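Local coordinates for cell shape determining protein MreC (Streptococcus pneumoniae, PDB 2QF4), which helps form and maintain cell shape, probably within the elongasome that makes peripheral peptidoglycan, and is represented here by its major periplasmic domain, at residues A[7-12]-A[33-38]; A[25-30]-A[59-64]; A[39-44]-A[159-164]. One frame throughout, in Å; residues are numbered along the deposited sequence.

Contact 1 of 3, residues A[7-12]-A[33-38]; sequences KTLAAD and KGASEN
L9 sets its CD2 methyl against one face of the flat peptides on both sides of G34. CD2 lies 3.7 Å from K33 O, nearly along the normal to the K33-G34 peptide plane at that oxygen, and 3.8 Å from A35 N on a face of the next one. CD1 approaches the same K33 O from the same face, and the CB atoms of K33 and A35 are each 4.1 Å from CD2. At the oxygen end of the G34-A35 peptide, on the side away from CD2, a water donates to G34 O and accepts from K7 NZ, both at 2.8 Å. The amide of N38 takes S36 OG as donor at its OD1, tilted 25° from the amide plane, while ND2 bonds to N124. K7 NZ stands 3.6 Å from S36 OG, a contact without a hydrogen bond. G34 has phi 103°, where a CB would jam against K33 O. No direct hydrogen bond joins 7-12 to 33-38: the contact rests on van der Waals packing of the L9 methyls and a water bridge from K7, consistent with a modest, partly solvent-mediated surface contact burying 225 Å².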
ATOM      1  N   LYS A   7      -4.484  14.396  -5.567  1.00  9.43           N
ATOM      2  CA  LYS A   7      -3.922  14.675  -6.877  1.00 10.33           C
ATOM      3  C   LYS A   7      -3.417  13.370  -7.451  1.00  9.45           C
ATOM      4  O   LYS A   7      -2.867  12.549  -6.727  1.00 10.55           O
ATOM      5  CB  LYS A   7      -2.788  15.705  -6.787  1.00 12.65           C
ATOM      6  CG  LYS A   7      -1.718  15.395  -5.756  1.00 15.94           C
ATOM      7  CD  LYS A   7      -0.679  16.454  -5.586  1.00 16.63           C
ATOM      8  CE  LYS A   7       0.317  15.991  -4.553  1.00 18.81           C
ATOM      9  NZ  LYS A   7       1.434  16.959  -4.356  1.00 21.76           N
ATOM     10  N   THR A   8      -3.599  13.191  -8.751  1.00  9.56           N
ATOM     11  CA  THR A   8      -3.291  11.924  -9.376  1.00  9.90           C
ATOM     12  C   THR A   8      -2.530  12.130 -10.665  1.00  9.26           C
ATOM     13  O   THR A   8      -2.594  13.185 -11.287  1.00 10.36           O
ATOM     14  CB  THR A   8      -4.559  11.117  -9.699  1.00  9.98           C
ATOM     15  OG1 THR A   8      -5.176  11.626 -10.900  1.00 11.09           O
ATOM     16  CG2 THR A   8      -5.578  11.102  -8.566  1.00 10.47           C
ATOM     17  N   LEU A   9      -1.840  11.079 -11.079  1.00  9.53           N
ATOM     18  CA  LEU A   9      -1.086  11.085 -12.325  1.00 10.30           C
ATOM     19  C   LEU A   9      -1.014   9.667 -12.853  1.00 10.48           C
ATOM     20  O   LEU A   9      -0.494   8.775 -12.170  1.00 10.95           O
ATOM     21  CB  LEU A   9       0.347  11.597 -12.034  1.00 12.04           C
ATOM     22  CG  LEU A   9       1.306  11.659 -13.216  1.00 13.42           C
ATOM     23  CD1 LEU A   9       0.791  12.507 -14.370  1.00 15.27           C
ATOM     24  CD2 LEU A   9       2.683  12.090 -12.755  1.00 14.30           C
ATOM     25  N   ALA A  10      -1.509   9.432 -14.057  1.00 10.22           N
ATOM     26  CA  ALA A  10      -1.466   8.116 -14.695  1.00 10.67           C
ATOM     27  C   ALA A  10      -0.322   8.111 -15.678  1.00 10.74           C
ATOM     28  O   ALA A  10      -0.138   9.069 -16.428  1.00 13.66           O
ATOM     29  CB  ALA A  10      -2.807   7.783 -15.350  1.00 13.06           C
ATOM     30  N   ALA A  11       0.449   7.030 -15.709  1.00  9.60           N
ATOM     31  CA  ALA A  11       1.641   6.957 -16.543  1.00  9.87           C
ATOM     32  C   ALA A  11       1.838   5.520 -16.993  1.00  9.86           C
ATOM     33  O   ALA A  11       1.351   4.572 -16.395  1.00  9.57           O
ATOM     34  CB  ALA A  11       2.870   7.449 -15.773  1.00 10.94           C
ATOM     35  N   ASP A  12       2.563   5.361 -18.093  1.00  9.78           N
ATOM     36  CA  ASP A  12       2.862   4.025 -18.642  1.00  9.44           C
ATOM     37  C   ASP A  12       3.957   3.321 -17.856  1.00  8.81           C
ATOM     38  O   ASP A  12       4.946   3.948 -17.456  1.00  9.38           O
ATOM     39  CB  ASP A  12       3.389   4.148 -20.077  1.00  9.88           C
ATOM     40  CG  ASP A  12       2.525   4.996 -20.951  1.00 12.57           C
ATOM     41  OD1 ASP A  12       1.409   4.552 -21.269  1.00 14.39           O
ATOM     42  OD2 ASP A  12       2.964   6.092 -21.316  1.00 14.55           O
ATOM     43  N   LYS A  33       5.798  16.310 -14.296  1.00 19.75           N
ATOM     44  CA  LYS A  33       4.358  16.146 -14.449  1.00 20.11           C
ATOM     45  C   LYS A  33       3.600  15.991 -13.131  1.00 19.92           C
ATOM     46  O   LYS A  33       2.411  15.718 -13.125  1.00 21.36           O
ATOM     47  CB  LYS A  33       4.057  14.965 -15.372  1.00 20.96           C
ATOM     48  CG  LYS A  33       4.202  15.311 -16.816  1.00 22.57           C
ATOM     49  CD  LYS A  33       4.124  14.109 -17.701  1.00 23.20           C
ATOM     50  CE  LYS A  33       4.262  14.523 -19.164  1.00 24.42           C
ATOM     51  NZ  LYS A  33       4.212  13.326 -20.061  1.00 26.92           N
ATOM     52  N   GLY A  34       4.288  16.239 -12.029  1.00 20.08           N
ATOM     53  CA  GLY A  34       3.631  16.320 -10.731  1.00 19.39           C
ATOM     54  C   GLY A  34       3.781  15.118  -9.818  1.00 18.34           C
ATOM     55  O   GLY A  34       3.163  15.079  -8.754  1.00 19.31           O
ATOM     56  N   ALA A  35       4.595  14.137 -10.194  1.00 16.60           N
ATOM     57  CA  ALA A  35       4.848  13.011  -9.297  1.00 16.02           C
ATOM     58  C   ALA A  35       5.510  13.539  -8.025  1.00 17.04           C
ATOM     59  O   ALA A  35       6.361  14.454  -8.080  1.00 18.67           O
ATOM     60  CB  ALA A  35       5.727  11.995  -9.995  1.00 14.96           C
ATOM     61  N   SER A  36       5.077  12.977  -6.888  1.00 16.68           N
ATOM     62  CA  SER A  36       5.579  13.355  -5.562  1.00 17.46           C
ATOM     63  C   SER A  36       5.894  12.122  -4.717  1.00 17.14           C
ATOM     64  O   SER A  36       5.388  11.012  -4.912  1.00 16.96           O
ATOM     65  CB  SER A  36       4.616  14.318  -4.803  1.00 17.86           C
ATOM     66  OG  SER A  36       3.259  13.898  -4.719  1.00 21.33           O
ATOM     67  N   GLU A  37       6.706  12.368  -3.706  1.00 17.71           N
ATOM     68  CA  GLU A  37       7.217  11.318  -2.871  1.00 18.40           C
ATOM     69  C   GLU A  37       6.134  10.793  -1.876  1.00 15.70           C
ATOM     70  O   GLU A  37       6.342   9.737  -1.288  1.00 19.39           O
ATOM     71  CB  GLU A  37       8.457  11.785  -2.048  1.00 19.82           C
ATOM     72  CG  GLU A  37       9.139  13.134  -2.314  0.50 22.65           C
ATOM     73  CD  GLU A  37       9.590  13.399  -3.734  0.50 23.26           C
ATOM     74  OE1 GLU A  37      10.621  12.855  -4.169  0.50 26.37           O
ATOM     75  OE2 GLU A  37       8.945  14.234  -4.384  0.50 24.85           O
ATOM     76  N   ASN A  38       5.011  11.488  -1.689  1.00 17.60           N
ATOM     77  CA  ASN A  38       3.955  11.015  -0.789  1.00 16.73           C
ATOM     78  C   ASN A  38       3.019  10.096  -1.489  1.00 13.24           C
ATOM     79  O   ASN A  38       2.038   9.692  -0.882  1.00 14.31           O
ATOM     80  CB  ASN A  38       3.132  12.173  -0.064  1.00 16.60           C
ATOM     81  CG  ASN A  38       2.100  12.930  -0.990  1.00 17.27           C
ATOM     82  OD1 ASN A  38       2.227  12.936  -2.213  1.00 17.97           O
ATOM     83  ND2 ASN A  38       1.071  13.566  -0.375  1.00 18.76           N
TER
HETATM   84  O   HOH W   1       2.671  17.114  -6.916  1.00 28.11           O

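Contact 2 of 3, residues A[25-30]-A[59-64]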
ATOM      1  N   LEU A  25       8.337  -1.291 -10.474  1.00  8.90           N
ATOM      2  CA  LEU A  25       7.992  -0.816 -11.813  1.00  9.50           C
ATOM      3  C   LEU A  25       8.553   0.583 -11.969  1.00  8.80           C
ATOM      4  O   LEU A  25       8.673   1.348 -11.017  1.00 10.15           O
ATOM      5  CB  LEU A  25       6.434  -0.684 -11.978  1.00 11.31           C
ATOM      6  CG  LEU A  25       5.551  -1.872 -11.684  1.00 13.15           C
ATOM      7  CD1 LEU A  25       4.135  -1.463 -11.791  1.00 12.60           C
ATOM      8  CD2 LEU A  25       5.894  -3.027 -12.668  1.00 14.26           C
ATOM      9  N   THR A  26       8.896   0.937 -13.202  1.00  8.88           N
ATOM     10  CA  THR A  26       9.231   2.308 -13.581  1.00  9.17           C
ATOM     11  C   THR A  26       8.160   2.834 -14.494  1.00  8.48           C
ATOM     12  O   THR A  26       7.781   2.175 -15.481  1.00  9.04           O
ATOM     13  CB  THR A  26      10.597   2.384 -14.293  1.00  9.09           C
ATOM     14  OG1 THR A  26      11.569   1.775 -13.467  1.00 11.91           O
ATOM     15  CG2 THR A  26      10.977   3.828 -14.575  1.00 10.81           C
ATOM     16  N   LEU A  27       7.689   4.041 -14.181  1.00  9.13           N
ATOM     17  CA  LEU A  27       6.708   4.763 -14.955  1.00  9.23           C
ATOM     18  C   LEU A  27       7.372   5.910 -15.716  1.00  9.86           C
ATOM     19  O   LEU A  27       8.355   6.494 -15.263  1.00 10.43           O
ATOM     20  CB  LEU A  27       5.606   5.326 -14.038  1.00  9.05           C
ATOM     21  CG  LEU A  27       4.985   4.354 -13.073  1.00  9.23           C
ATOM     22  CD1 LEU A  27       3.913   5.088 -12.218  1.00 10.69           C
ATOM     23  CD2 LEU A  27       4.401   3.184 -13.800  1.00 11.99           C
ATOM     24  N   ASP A  28       6.793   6.247 -16.862  1.00  9.68           N
ATOM     25  CA  ASP A  28       7.308   7.285 -17.757  1.00 10.91           C
ATOM     26  C   ASP A  28       6.822   8.694 -17.460  1.00 11.25           C
ATOM     27  O   ASP A  28       6.788   9.506 -18.367  1.00 12.90           O
ATOM     28  CB  ASP A  28       7.039   6.914 -19.211  1.00 11.00           C
ATOM     29  CG  ASP A  28       5.574   6.931 -19.594  1.00 10.30           C
ATOM     30  OD1 ASP A  28       4.696   7.154 -18.743  1.00 10.80           O
ATOM     31  OD2 ASP A  28       5.331   6.689 -20.807  1.00 12.41           O
ATOM     32  N   ALA A  29       6.570   9.034 -16.202  1.00 11.82           N
ATOM     33  CA  ALA A  29       6.292  10.413 -15.755  1.00 12.32           C
ATOM     34  C   ALA A  29       7.075  10.535 -14.464  1.00 13.27           C
ATOM     35  O   ALA A  29       7.045   9.618 -13.641  1.00 12.76           O
ATOM     36  CB  ALA A  29       4.840  10.657 -15.615  1.00 14.17           C
ATOM     37  N   GLY A  30       7.652  11.692 -14.173  1.00 14.53           N
ATOM     38  CA  GLY A  30       7.763  12.138 -12.841  1.00 15.25           C
ATOM     39  C   GLY A  30       7.547  13.542 -12.449  1.00 14.79           C
ATOM     40  O   GLY A  30       6.447  13.983 -12.585  1.00 15.96           O
ATOM     41  N   THR A  59       9.373   7.700 -12.563  1.00 10.90           N
ATOM     42  CA  THR A  59       9.069   7.399 -11.171  1.00 10.31           C
ATOM     43  C   THR A  59       9.208   5.890 -10.976  1.00  9.50           C
ATOM     44  O   THR A  59       8.743   5.109 -11.781  1.00  9.55           O
ATOM     45  CB  THR A  59       7.612   7.792 -10.817  1.00 10.43           C
ATOM     46  OG1 THR A  59       7.456   9.195 -10.994  1.00 12.60           O
ATOM     47  CG2 THR A  59       7.248   7.471  -9.372  1.00 11.38           C
ATOM     48  N   ILE A  60       9.862   5.480  -9.899  1.00  9.95           N
ATOM     49  CA  ILE A  60       9.947   4.075  -9.532  1.00 10.69           C
ATOM     50  C   ILE A  60       8.920   3.791  -8.419  1.00  9.21           C
ATOM     51  O   ILE A  60       8.794   4.553  -7.441  1.00  9.89           O
ATOM     52  CB  ILE A  60      11.353   3.665  -9.047  1.00 12.17           C
ATOM     53  CG1 ILE A  60      12.410   4.031 -10.111  1.00 15.48           C
ATOM     54  CG2 ILE A  60      11.360   2.154  -8.721  1.00 12.96           C
ATOM     55  CD1 ILE A  60      13.834   3.613  -9.733  1.00 17.74           C
ATOM     56  N   VAL A  61       8.194   2.702  -8.609  1.00  8.80           N
ATOM     57  CA  VAL A  61       7.165   2.231  -7.697  1.00  8.75           C
ATOM     58  C   VAL A  61       7.618   0.909  -7.084  1.00  8.64           C
ATOM     59  O   VAL A  61       7.951  -0.029  -7.806  1.00  9.71           O
ATOM     60  CB  VAL A  61       5.831   2.025  -8.423  1.00  8.96           C
ATOM     61  CG1 VAL A  61       4.783   1.325  -7.522  1.00  9.88           C
ATOM     62  CG2 VAL A  61       5.307   3.357  -8.943  1.00  9.92           C
ATOM     63  N   ASN A  62       7.659   0.849  -5.751  1.00  8.45           N
ATOM     64  CA  ASN A  62       7.967  -0.356  -5.004  1.00  8.44           C
ATOM     65  C   ASN A  62       6.705  -1.146  -4.793  1.00  8.24           C
ATOM     66  O   ASN A  62       5.734  -0.632  -4.221  1.00  8.51           O
ATOM     67  CB  ASN A  62       8.561   0.010  -3.671  1.00  9.45           C
ATOM     68  CG  ASN A  62       9.159  -1.174  -2.994  1.00 12.03           C
ATOM     69  OD1 ASN A  62       8.746  -1.535  -1.908  1.00 17.33           O
ATOM     70  ND2 ASN A  62      10.088  -1.825  -3.654  1.00 12.84           N
ATOM     71  N   LEU A  63       6.689  -2.377  -5.281  1.00  8.19           N
ATOM     72  CA  LEU A  63       5.462  -3.143  -5.227  1.00  7.85           C
ATOM     73  C   LEU A  63       5.196  -3.705  -3.819  1.00  8.00           C
ATOM     74  O   LEU A  63       6.097  -3.958  -3.034  1.00  8.41           O
ATOM     75  CB  LEU A  63       5.466  -4.268  -6.284  1.00  8.73           C
ATOM     76  CG  LEU A  63       5.513  -3.767  -7.746  1.00  8.92           C
ATOM     77  CD1 LEU A  63       5.587  -4.967  -8.703  1.00 11.32           C
ATOM     78  CD2 LEU A  63       4.283  -2.945  -8.103  1.00 10.82           C
ATOM     79  N   LEU A  64       3.939  -4.021  -3.571  1.00  8.12           N
ATOM     80  CA  LEU A  64       3.538  -4.584  -2.278  1.00  8.36           C
ATOM     81  C   LEU A  64       3.940  -6.030  -2.064  1.00  8.45           C
ATOM     82  O   LEU A  64       3.831  -6.537  -0.951  1.00  8.78           O
ATOM     83  CB  LEU A  64       2.014  -4.506  -2.119  1.00  8.61           C
ATOM     84  CG  LEU A  64       1.383  -3.119  -2.016  1.00  9.35           C
ATOM     85  CD1 LEU A  64      -0.120  -3.300  -1.715  1.00 11.42           C
ATOM     86  CD2 LEU A  64       2.050  -2.231  -0.968  1.00 10.10           C
TER
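T59 meets the 25-30 segment with both backbone and side chain. Its OG1 donates to A29 O at 2.7 Å, in the carbonyl plane and on a lone pair. With chi1 at -62°, OG1 is anti to the carbonyl carbon and beside the backbone N, facing the turn that follows L27. T59 N donates a hydrogen bond to L27 O at 3.1 Å, tilted 27° from that carbonyl plane; A29 O is also close to this N, but the angle is too poor for a bond. The return bond, L27 N to T59 O, is shorter at 2.8 Å. L25 and V61 form the second hydrogen-bonded pair, with V61 N to L25 O at 2.8 Å and L25 N to V61 O at 3.0 Å. Between the two pairs T26 faces I60, whose CA-H points at L25 O (3.4 Å from CA). T26 and I60 use their own N-H and C=O groups for the flanking strands: T26 with I14 and M15, I60 with S52 and K53. On the face of L25, L27, T59 and V61, CD1 of L27 touches CG2 of V61, and the side chains of L63 and L25 cross at about a right angle, CD2 against CG. Across the barrel interior L25 and L27 meet I161, and L27, T59 and V61 meet L163. The register makes this an antiparallel ladder between neighbouring strands of a six-stranded barrel, as in the α-lytic protease fold.

Contact 3 of 3, residues A[39-44]-A[159-164]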
ATOM      1  N   MET A  39       3.274   9.768  -2.782  1.00 11.68           N
ATOM      2  CA  MET A  39       2.271   9.104  -3.553  1.00  9.88           C
ATOM      3  C   MET A  39       2.297   7.601  -3.428  1.00  8.33           C
ATOM      4  O   MET A  39       3.343   6.955  -3.341  1.00  8.63           O
ATOM      5  CB  MET A  39       2.342   9.515  -5.032  1.00  9.93           C
ATOM      6  CG  MET A  39       1.919  10.957  -5.273  1.00 12.16           C
ATOM      7  SD  MET A  39       2.084  11.396  -6.997  1.00 13.16           S
ATOM      8  CE  MET A  39       1.003  12.870  -7.021  1.00 16.08           C
ATOM      9  N   LEU A  40       1.091   7.073  -3.447  1.00  8.05           N
ATOM     10  CA  LEU A  40       0.820   5.645  -3.573  1.00  7.81           C
ATOM     11  C   LEU A  40       0.473   5.348  -5.013  1.00  7.96           C
ATOM     12  O   LEU A  40       0.260   6.254  -5.804  1.00  9.86           O
ATOM     13  CB  LEU A  40      -0.262   5.206  -2.588  1.00  8.65           C
ATOM     14  CG  LEU A  40       0.167   5.251  -1.105  1.00  8.24           C
ATOM     15  CD1 LEU A  40      -1.003   4.887  -0.208  1.00 12.60           C
ATOM     16  CD2 LEU A  40       1.323   4.260  -0.863  1.00  9.83           C
ATOM     17  N   ALA A  41       0.474   4.070  -5.366  1.00  7.76           N
ATOM     18  CA  ALA A  41       0.279   3.618  -6.729  1.00  8.16           C
ATOM     19  C   ALA A  41      -0.835   2.584  -6.777  1.00  7.95           C
ATOM     20  O   ALA A  41      -0.868   1.645  -5.967  1.00  8.19           O
ATOM     21  CB  ALA A  41       1.590   3.006  -7.252  1.00  8.77           C
ATOM     22  N   ILE A  42      -1.761   2.780  -7.716  1.00  8.77           N
ATOM     23  CA  ILE A  42      -2.952   1.957  -7.882  1.00  9.72           C
ATOM     24  C   ILE A  42      -3.075   1.373  -9.291  1.00  9.81           C
ATOM     25  O   ILE A  42      -2.644   1.954 -10.299  1.00 10.00           O
ATOM     26  CB  ILE A  42      -4.229   2.759  -7.467  1.00 11.16           C
ATOM     27  CG1 ILE A  42      -4.729   3.735  -8.470  0.50 10.15           C
ATOM     28  CG2 ILE A  42      -3.996   3.479  -6.148  0.50 10.50           C
ATOM     29  CD1 ILE A  42      -6.170   4.183  -8.175  0.50 11.76           C
ATOM     30  N   ALA A  43      -3.697   0.214  -9.344  1.00 10.35           N
ATOM     31  CA  ALA A  43      -4.091  -0.431 -10.587  1.00 11.87           C
ATOM     32  C   ALA A  43      -5.307  -1.214 -10.288  1.00 13.66           C
ATOM     33  O   ALA A  43      -5.444  -1.790  -9.224  1.00 13.88           O
ATOM     34  CB  ALA A  43      -2.998  -1.374 -11.095  1.00 14.27           C
ATOM     35  N   ASN A  44      -6.199  -1.312 -11.272  1.00 16.22           N
ATOM     36  CA  ASN A  44      -7.374  -2.164 -11.124  1.00 20.23           C
ATOM     37  C   ASN A  44      -8.167  -1.800  -9.842  1.00 19.45           C
ATOM     38  O   ASN A  44      -8.744  -2.693  -9.205  1.00 23.30           O
ATOM     39  CB  ASN A  44      -6.920  -3.655 -11.104  1.00 21.23           C
ATOM     40  CG  ASN A  44      -6.277  -4.140 -12.438  1.00 24.63           C
ATOM     41  OD1 ASN A  44      -6.674  -3.723 -13.519  1.00 29.35           O
ATOM     42  ND2 ASN A  44      -5.311  -5.069 -12.338  1.00 24.09           N
ATOM     43  N   ASP A 159      -0.447  -2.100 -17.788  1.00 15.92           N
ATOM     44  CA  ASP A 159       0.626  -1.259 -18.313  1.00 15.38           C
ATOM     45  C   ASP A 159       0.448   0.234 -18.094  1.00 13.44           C
ATOM     46  O   ASP A 159       1.230   0.984 -18.599  1.00 11.25           O
ATOM     47  CB  ASP A 159       1.004  -1.667 -19.746  1.00 17.79           C
ATOM     48  CG  ASP A 159      -0.039  -1.141 -20.764  0.50 15.99           C
ATOM     49  OD1 ASP A 159      -1.104  -0.643 -20.385  0.50 15.14           O
ATOM     50  OD2 ASP A 159       0.186  -1.275 -22.005  0.50 19.97           O
ATOM     51  N   VAL A 160      -0.545   0.630 -17.307  1.00 12.51           N
ATOM     52  CA  VAL A 160      -0.711   2.020 -16.870  1.00 11.67           C
ATOM     53  C   VAL A 160      -0.963   1.932 -15.371  1.00 10.45           C
ATOM     54  O   VAL A 160      -1.756   1.111 -14.913  1.00 11.99           O
ATOM     55  CB  VAL A 160      -1.886   2.722 -17.594  1.00 11.50           C
ATOM     56  CG1 VAL A 160      -2.159   4.095 -16.977  1.00 13.82           C
ATOM     57  CG2 VAL A 160      -1.621   2.793 -19.116  1.00 13.92           C
ATOM     58  N   ILE A 161      -0.277   2.774 -14.621  1.00  9.60           N
ATOM     59  CA  ILE A 161      -0.417   2.869 -13.174  1.00  9.60           C
ATOM     60  C   ILE A 161      -0.827   4.286 -12.836  1.00  9.14           C
ATOM     61  O   ILE A 161      -0.362   5.225 -13.444  1.00  9.11           O
ATOM     62  CB  ILE A 161       0.920   2.526 -12.503  1.00  9.17           C
ATOM     63  CG1 ILE A 161       1.334   1.084 -12.817  1.00 10.95           C
ATOM     64  CG2 ILE A 161       0.901   2.788 -11.000  1.00 10.68           C
ATOM     65  CD1 ILE A 161       0.444  -0.007 -12.284  1.00 12.41           C
ATOM     66  N   GLU A 162      -1.708   4.417 -11.858  1.00  9.47           N
ATOM     67  CA  GLU A 162      -2.097   5.716 -11.356  1.00  9.80           C
ATOM     68  C   GLU A 162      -1.426   6.021 -10.025  1.00  9.09           C
ATOM     69  O   GLU A 162      -1.550   5.279  -9.069  1.00  9.24           O
ATOM     70  CB  GLU A 162      -3.614   5.771 -11.198  1.00 10.55           C
ATOM     71  CG  GLU A 162      -4.114   7.164 -10.824  1.00 12.72           C
ATOM     72  CD  GLU A 162      -5.608   7.235 -10.724  1.00 17.01           C
ATOM     73  OE1 GLU A 162      -6.306   6.482 -11.421  1.00 23.31           O
ATOM     74  OE2 GLU A 162      -6.105   8.076  -9.989  1.00 21.55           O
ATOM     75  N   LEU A 163      -0.691   7.112  -9.966  1.00  8.73           N
ATOM     76  CA  LEU A 163      -0.108   7.622  -8.729  1.00  8.74           C
ATOM     77  C   LEU A 163      -1.122   8.555  -8.085  1.00  9.31           C
ATOM     78  O   LEU A 163      -1.814   9.318  -8.762  1.00 10.10           O
ATOM     79  CB  LEU A 163       1.158   8.409  -9.031  1.00  9.37           C
ATOM     80  CG  LEU A 163       2.284   7.662  -9.730  1.00  9.59           C
ATOM     81  CD1 LEU A 163       3.449   8.604  -9.941  1.00 12.27           C
ATOM     82  CD2 LEU A 163       2.655   6.375  -8.956  1.00 10.93           C
ATOM     83  N   VAL A 164      -1.220   8.489  -6.752  1.00  9.79           N
ATOM     84  CA  VAL A 164      -2.235   9.264  -6.001  1.00 10.94           C
ATOM     85  C   VAL A 164      -1.549   9.806  -4.746  1.00 11.26           C
ATOM     86  O   VAL A 164      -0.925   9.073  -3.979  1.00 12.26           O
ATOM     87  CB  VAL A 164      -3.441   8.387  -5.600  1.00 13.55           C
ATOM     88  CG1 VAL A 164      -4.532   9.197  -4.867  0.80 14.86           C
ATOM     89  CG2 VAL A 164      -4.089   7.684  -6.816  0.80 16.29           C
TER
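A41 CB touches two side chains of the facing strand, 3.8 Å from I161 CG2 and 3.9 Å from L163 CD2. This belongs to the tight part of the contact, where M39, A41, A43, I161 and L163 are all buried and their side chains meet at 3.7 to 3.9 Å. I161 reaches further along the strand, its CD1 meeting the CB of A43. At the other end M39 brings SD to 3.7 Å from L163 CB, the two side chains crossing at about a right angle. M39 CB and CG rest against the carbonyl of V164. Four backbone bonds frame this packing. L40 and V164 exchange N-H and C=O in both directions, each donor tilted by a little over 20° from the acceptor's carbonyl plane. I42 and E162 do the same with both donors in plane, the I42 N to E162 O bond measuring 2.8 Å.

On the opposite face L40 and V164 are buried too, L40 being covered by F123 and V125; the open side is confined to I42 and E162, both partly exposed. These two lie side by side and point the same way. In the conformer given, I42 CG1 is 3.6 Å from E162 CB, but toward the ends CD1 comes only to 4.0 Å from OE1. Both I42 and V164 have a second conformer, so their mutual contact, CG2 to CG2, is less certain. An ethanediol molecule, probably from the crystallisation liquor, lies about 5 Å from the V164 side chain.

Strand 40-43 is held on its other edge by strand 46-54, through bonds of A41 with I48 and G49. Strand 160-166 is bonded to strand 6-16, closing the barrel, and A41 and L163 both touch V61 of strand 59-63 across the interior.

How the contacts relate
Contacts 2 and 3 are buried steps of one six-stranded barrel, whereas contact 1 lies at its surface, where a loop between strands 24-27 and 40-43 folds over strand 6-16. The difference shows in the chemistry: the two ladders are zipped by direct backbone bonds and bury 407 and 452 Å², against 225 Å² for the water-bridged contact 1. Contacts 2 and 3 share the interior, where V61 CG1 packs on A41 CB at 3.6 Å. Strand 6-16 ties contact 1 to both others: L9 O probably accepts from L163 N, and D12 N bonds D28 OD1. The loop 33-38 also reaches contact 2, through a probable hydrogen bond from A35 N to G30 O.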